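Local coordinates for protein inactive Zymogen C11 Protease (Parabacteroides distasonis, PDB 6MZO) that is an inactive zymogen of a clostripain-like C11 peptidase, a clan CD precursor that probably becomes a protein-cleaving enzyme once activated, at residues L113-G117 and I188-G192; K305-A311 and L323-S329. All coordinates share one frame; numbering follows the deposited sequence.

Both contacts border the same mixed sheet, but at different depths. Interaction 1 is partly buried, its centre about 10 Å from that of the chain, at the end of the inner strand 109-115, where aromatic side chains meet the backbone of a loop. Interaction 2 is a surface contact, its centre about 17 Å from that of the chain, running from the outermost strand 302-307 into the hairpin 310-313/321-324. There, strand bonds, a bridging water and a threonine-tyrosine overlap divide the work. Interaction 1 has a single cross-segment hydrogen bond, from the indole, and otherwise van der Waals approaches of loop carbonyls to an imidazole. The two centres are 19 Å apart and the contacts do not touch.

Interaction 1 of 2, residues L113-G117 and I188-G192; sequences LWSHG and ILANG
W114 points the N-H of its indole straight at the carbonyl oxygen of N191: NE1 to N191 O is 3.1 Å, the N-H...O angle is 169°, and the oxygen lies in the ring plane. With CG anti to the backbone N (chi1 -173°), the indole runs outward to the loop 188-192. N191 O also accepts a bond from N32 of helix 26-43, so two donors grip it. H116 sits between indole and loop. Imidazole and indole lie face over face, offset, with CE2 of W114 3.7 Å above the imidazole plane; over the opposite imidazole face lies I188 O, 3.4 Å from H116 ND1 but too poorly angled to bond. CE1 of H116 also lies 3.6 Å from A190 O, and NE2 bonds D161. This place, just beyond a central strand, is consistent with the His-Gly motif that carries the catalytic histidine in clan CD peptidases. An alanine in place of W114 removes the indole donor and the face over H116, and would probably leave N191 O less firmly held, with N32 remaining, and the imidazole freer to shift. At the ring edge, CA of G192 lies in the imidazole plane, 3.8 Å from CE1 of H116. A side chain at G192 would press on both rings and on the preceding carbonyl, a conformation that calls for glycine. CG2 of I188 lies 4.2 Å from CE1 of H116.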
loop_
_atom_site.group_PDB
_atom_site.type_symbol
_atom_site.label_atom_id
_atom_site.label_comp_id
_atom_site.label_asym_id
_atom_site.label_seq_id
_atom_site.Cartn_x
_atom_site.Cartn_y
_atom_site.Cartn_z
ATOM N N LEU A 113 -1.317 -5.752 -4.541
ATOM C CA LEU A 113 0.103 -6.207 -4.416
ATOM C C LEU A 113 0.269 -6.612 -3.002
ATOM O O LEU A 113 0.017 -5.796 -2.078
ATOM C CB LEU A 113 1.067 -5.091 -4.732
ATOM C CG LEU A 113 1.042 -4.558 -6.132
ATOM C CD1 LEU A 113 2.144 -3.425 -6.251
ATOM C CD2 LEU A 113 1.277 -5.710 -7.054
ATOM N N TRP A 114 0.555 -7.865 -2.782
ATOM C CA TRP A 114 0.686 -8.382 -1.448
ATOM C C TRP A 114 2.159 -8.619 -1.168
ATOM O O TRP A 114 2.829 -9.361 -1.935
ATOM C CB TRP A 114 -0.062 -9.724 -1.324
ATOM C CG TRP A 114 -0.155 -10.303 0.065
ATOM C CD1 TRP A 114 -1.207 -10.185 0.942
ATOM C CD2 TRP A 114 0.817 -11.120 0.723
ATOM N NE1 TRP A 114 -0.928 -10.858 2.092
ATOM C CE2 TRP A 114 0.303 -11.433 1.987
ATOM C CE3 TRP A 114 2.068 -11.578 0.370
ATOM C CZ2 TRP A 114 1.006 -12.202 2.896
ATOM C CZ3 TRP A 114 2.774 -12.362 1.278
ATOM C CH2 TRP A 114 2.233 -12.654 2.516
ATOM N N SER A 115 2.628 -8.026 -0.083
ATOM C CA SER A 115 4.070 -8.145 0.222
ATOM C C SER A 115 4.201 -7.712 1.658
ATOM O O SER A 115 4.149 -6.524 1.920
ATOM C CB SER A 115 4.880 -7.225 -0.693
ATOM O OG SER A 115 6.298 -7.379 -0.498
ATOM N N HIS A 116 4.319 -8.633 2.591
ATOM C CA HIS A 116 4.587 -8.232 3.966
ATOM C C HIS A 116 6.084 -8.300 4.332
ATOM O O HIS A 116 6.715 -9.342 4.231
ATOM C CB HIS A 116 3.739 -9.071 4.902
ATOM C CG HIS A 116 2.270 -8.839 4.727
ATOM N ND1 HIS A 116 1.332 -9.254 5.646
ATOM C CD2 HIS A 116 1.580 -8.246 3.724
ATOM C CE1 HIS A 116 0.125 -8.916 5.220
ATOM N NE2 HIS A 116 0.251 -8.287 4.066
ATOM N N GLY A 117 6.614 -7.151 4.750
ATOM C CA GLY A 117 8.036 -6.896 4.924
ATOM C C GLY A 117 8.204 -5.452 5.365
ATOM O O GLY A 117 7.468 -4.984 6.234
ATOM N N ILE A 188 0.406 -4.127 8.562
ATOM C CA ILE A 188 -0.664 -5.056 8.413
ATOM C C ILE A 188 0.003 -6.374 8.601
ATOM O O ILE A 188 0.975 -6.697 7.896
ATOM C CB ILE A 188 -1.257 -5.056 7.053
ATOM C CG1 ILE A 188 -1.730 -3.664 6.699
ATOM C CG2 ILE A 188 -2.381 -6.066 7.000
ATOM C CD1 ILE A 188 -2.295 -3.549 5.236
ATOM N N LEU A 189 -0.472 -7.117 9.562
ATOM C CA LEU A 189 0.230 -8.361 9.796
ATOM C C LEU A 189 -0.677 -9.513 9.369
ATOM O O LEU A 189 -1.600 -9.347 8.526
ATOM C CB LEU A 189 0.698 -8.463 11.268
ATOM C CG LEU A 189 1.684 -7.381 11.776
ATOM C CD1 LEU A 189 2.079 -7.619 13.235
ATOM C CD2 LEU A 189 2.937 -7.232 10.903
ATOM N N ALA A 190 -0.377 -10.683 9.916
ATOM C CA ALA A 190 -1.123 -11.899 9.643
ATOM C C ALA A 190 -1.502 -12.013 8.170
ATOM O O ALA A 190 -0.699 -11.753 7.270
ATOM C CB ALA A 190 -2.366 -11.951 10.511
ATOM N N ASN A 191 -2.741 -12.375 7.939
ATOM C CA ASN A 191 -3.169 -12.597 6.584
ATOM C C ASN A 191 -3.053 -11.304 5.785
ATOM O O ASN A 191 -2.515 -11.307 4.670
ATOM C CB ASN A 191 -4.597 -13.130 6.557
ATOM C CG ASN A 191 -5.425 -12.594 7.697
ATOM O OD1 ASN A 191 -4.887 -12.043 8.661
ATOM N ND2 ASN A 191 -6.738 -12.766 7.609
ATOM N N GLY A 192 -3.484 -10.189 6.362
ATOM C CA GLY A 192 -3.630 -9.025 5.513
ATOM C C GLY A 192 -5.110 -8.599 5.366
ATOM O O GLY A 192 -5.845 -8.634 6.375
#

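Interaction 2 of 2, residues K305-A311 and L323-S329; sequences KATTPKA and LPVNKYS
Y328 lays one face of its ring against T307, whose CB stands 3.7 Å from the ring centroid and 10° off the normal, a CH-pi contact almost over the centre. CG2 of T307 follows, 3.5 Å from CD2 of Y328. CG anti to the backbone N (chi1 -179°) carries the Y328 ring across to residues 305-311, where it runs past T307 in the opposite direction and continues alongside K305, whose CB is 3.8 Å from CE2 of Y328. The phenol oxygen finds its hydrogen bond beyond, on the carbonyl of I227 in strand 226-231. T307 turns OG1 the other way, anti to its own nitrogen, and donates to a lone pair of T308 O at 2.8 Å. That hydroxyl and CG1 of V325 reach toward each other, while CG2 of V325 packs 3.8 Å from CB of A311. A water links the two backbones here, donating to both T308 O and V325 O. The turn at T308 and P309 is fixed further by T308 OG1, which donates to K310 O at 2.6 Å. V325 N bonds P309 O, and A311 and L323 exchange N-H and C=O in both directions. K310 and P324 form the adjoining non-hydrogen-bonded pair, their side chains diverging. These paired bonds are characteristic of an antiparallel beta hairpin, here strands 310-313 and 321-324, which follows directly on the mixed sheet's edge strand 302-307.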
loop_
_atom_site.group_PDB
_atom_site.type_symbol
_atom_site.label_atom_id
_atom_site.label_comp_id
_atom_site.label_asym_id
_atom_site.label_seq_id
_atom_site.Cartn_x
_atom_site.Cartn_y
_atom_site.Cartn_z
ATOM N N LYS A 305 -10.413 7.412 5.990
ATOM C CA LYS A 305 -9.398 6.877 6.898
ATOM C C LYS A 305 -10.079 6.305 8.128
ATOM O O LYS A 305 -11.179 6.744 8.542
ATOM C CB LYS A 305 -8.387 7.916 7.286
ATOM C CG LYS A 305 -8.984 9.018 8.223
ATOM C CD LYS A 305 -7.854 9.941 8.734
ATOM C CE LYS A 305 -8.462 10.946 9.722
ATOM N NZ LYS A 305 -9.356 11.808 8.971
ATOM N N ALA A 306 -9.481 5.281 8.701
ATOM C CA ALA A 306 -10.018 4.736 9.923
ATOM C C ALA A 306 -8.908 4.101 10.718
ATOM O O ALA A 306 -7.952 3.548 10.174
ATOM C CB ALA A 306 -11.127 3.723 9.647
ATOM N N THR A 307 -9.054 4.168 12.053
ATOM C CA THR A 307 -8.110 3.493 12.913
ATOM C C THR A 307 -8.778 2.951 14.193
ATOM O O THR A 307 -9.752 3.537 14.730
ATOM C CB THR A 307 -6.962 4.446 13.350
ATOM O OG1 THR A 307 -6.039 3.734 14.169
ATOM C CG2 THR A 307 -7.544 5.678 14.176
ATOM N N THR A 308 -8.207 1.867 14.697
ATOM C CA THR A 308 -8.531 1.351 16.029
ATOM C C THR A 308 -7.777 2.192 17.087
ATOM O O THR A 308 -6.947 3.019 16.723
ATOM C CB THR A 308 -8.123 -0.151 16.128
ATOM O OG1 THR A 308 -6.781 -0.302 15.684
ATOM C CG2 THR A 308 -9.027 -1.038 15.222
ATOM N N PRO A 309 -8.043 1.946 18.384
ATOM C CA PRO A 309 -7.317 2.695 19.419
ATOM C C PRO A 309 -5.802 2.451 19.414
ATOM O O PRO A 309 -5.049 3.405 19.640
ATOM C CB PRO A 309 -7.959 2.191 20.710
ATOM C CG PRO A 309 -9.283 1.740 20.320
ATOM C CD PRO A 309 -9.068 1.081 18.983
ATOM N N LYS A 310 -5.359 1.246 19.041
ATOM C CA LYS A 310 -3.929 0.961 18.908
ATOM C C LYS A 310 -3.567 0.419 17.561
ATOM O O LYS A 310 -4.460 -0.043 16.836
ATOM C CB LYS A 310 -3.521 -0.058 19.951
ATOM C CG LYS A 310 -3.782 0.515 21.405
ATOM C CD LYS A 310 -3.111 -0.228 22.576
ATOM C CE LYS A 310 -3.614 0.309 23.961
ATOM N NZ LYS A 310 -3.410 1.799 24.075
ATOM N N ALA A 311 -2.268 0.479 17.275
ATOM C CA ALA A 311 -1.674 -0.096 16.069
ATOM C C ALA A 311 -0.819 -1.267 16.519
ATOM O O ALA A 311 -0.172 -1.219 17.598
ATOM C CB ALA A 311 -0.832 0.948 15.301
ATOM N N LEU A 323 0.838 -0.184 20.119
ATOM C CA LEU A 323 1.124 1.188 20.474
ATOM C C LEU A 323 -0.122 2.025 20.216
ATOM O O LEU A 323 -0.821 1.825 19.248
ATOM C CB LEU A 323 2.325 1.726 19.634
ATOM C CG LEU A 323 3.663 1.018 19.839
ATOM C CD1 LEU A 323 4.710 1.614 18.877
ATOM C CD2 LEU A 323 4.172 1.140 21.257
ATOM N N PRO A 324 -0.378 3.022 21.044
ATOM C CA PRO A 324 -1.529 3.937 20.974
ATOM C C PRO A 324 -1.492 4.834 19.738
ATOM O O PRO A 324 -0.449 5.371 19.385
ATOM C CB PRO A 324 -1.401 4.744 22.285
ATOM C CG PRO A 324 0.099 4.781 22.481
ATOM C CD PRO A 324 0.467 3.342 22.213
ATOM N N VAL A 325 -2.629 4.903 19.040
ATOM C CA VAL A 325 -2.810 5.846 17.931
ATOM C C VAL A 325 -3.570 6.992 18.512
ATOM O O VAL A 325 -4.795 6.931 18.632
ATOM C CB VAL A 325 -3.575 5.224 16.776
ATOM C CG1 VAL A 325 -3.824 6.284 15.679
ATOM C CG2 VAL A 325 -2.720 4.102 16.191
ATOM N N ASN A 326 -2.814 8.010 18.951
ATOM C CA ASN A 326 -3.422 9.178 19.568
ATOM C C ASN A 326 -3.717 10.281 18.548
ATOM O O ASN A 326 -4.606 11.086 18.781
ATOM C CB ASN A 326 -2.534 9.749 20.689
ATOM C CG ASN A 326 -2.294 8.762 21.835
ATOM O OD1 ASN A 326 -1.163 8.616 22.313
ATOM N ND2 ASN A 326 -3.345 8.070 22.266
ATOM N N LYS A 327 -2.987 10.313 17.424
ATOM C CA LYS A 327 -3.193 11.279 16.323
ATOM C C LYS A 327 -3.209 10.472 15.062
ATOM O O LYS A 327 -2.333 9.633 14.891
ATOM C CB LYS A 327 -2.088 12.334 16.229
ATOM C CG LYS A 327 -2.142 13.280 17.508
ATOM C CD LYS A 327 -1.040 14.278 17.454
ATOM C CE LYS A 327 -1.110 15.188 18.703
ATOM N NZ LYS A 327 0.075 16.103 18.726
ATOM N N TYR A 328 -4.180 10.700 14.182
ATOM C CA TYR A 328 -4.239 9.806 13.008
ATOM C C TYR A 328 -4.689 10.585 11.805
ATOM O O TYR A 328 -5.914 10.918 11.695
ATOM C CB TYR A 328 -5.211 8.643 13.305
ATOM C CG TYR A 328 -5.283 7.690 12.148
ATOM C CD1 TYR A 328 -4.190 6.957 11.828
ATOM C CD2 TYR A 328 -6.467 7.530 11.379
ATOM C CE1 TYR A 328 -4.176 6.089 10.726
ATOM C CE2 TYR A 328 -6.478 6.639 10.275
ATOM C CZ TYR A 328 -5.332 5.940 9.979
ATOM O OH TYR A 328 -5.281 5.101 8.900
ATOM N N SER A 329 -3.747 10.890 10.876
ATOM C CA SER A 329 -4.135 11.653 9.661
ATOM C C SER A 329 -4.395 10.741 8.436
ATOM O O SER A 329 -4.918 11.180 7.401
ATOM C CB SER A 329 -3.033 12.705 9.361
ATOM O OG SER A 329 -1.854 12.036 8.910
HETATM O O HOH W 1 -6.999 5.723 17.737
#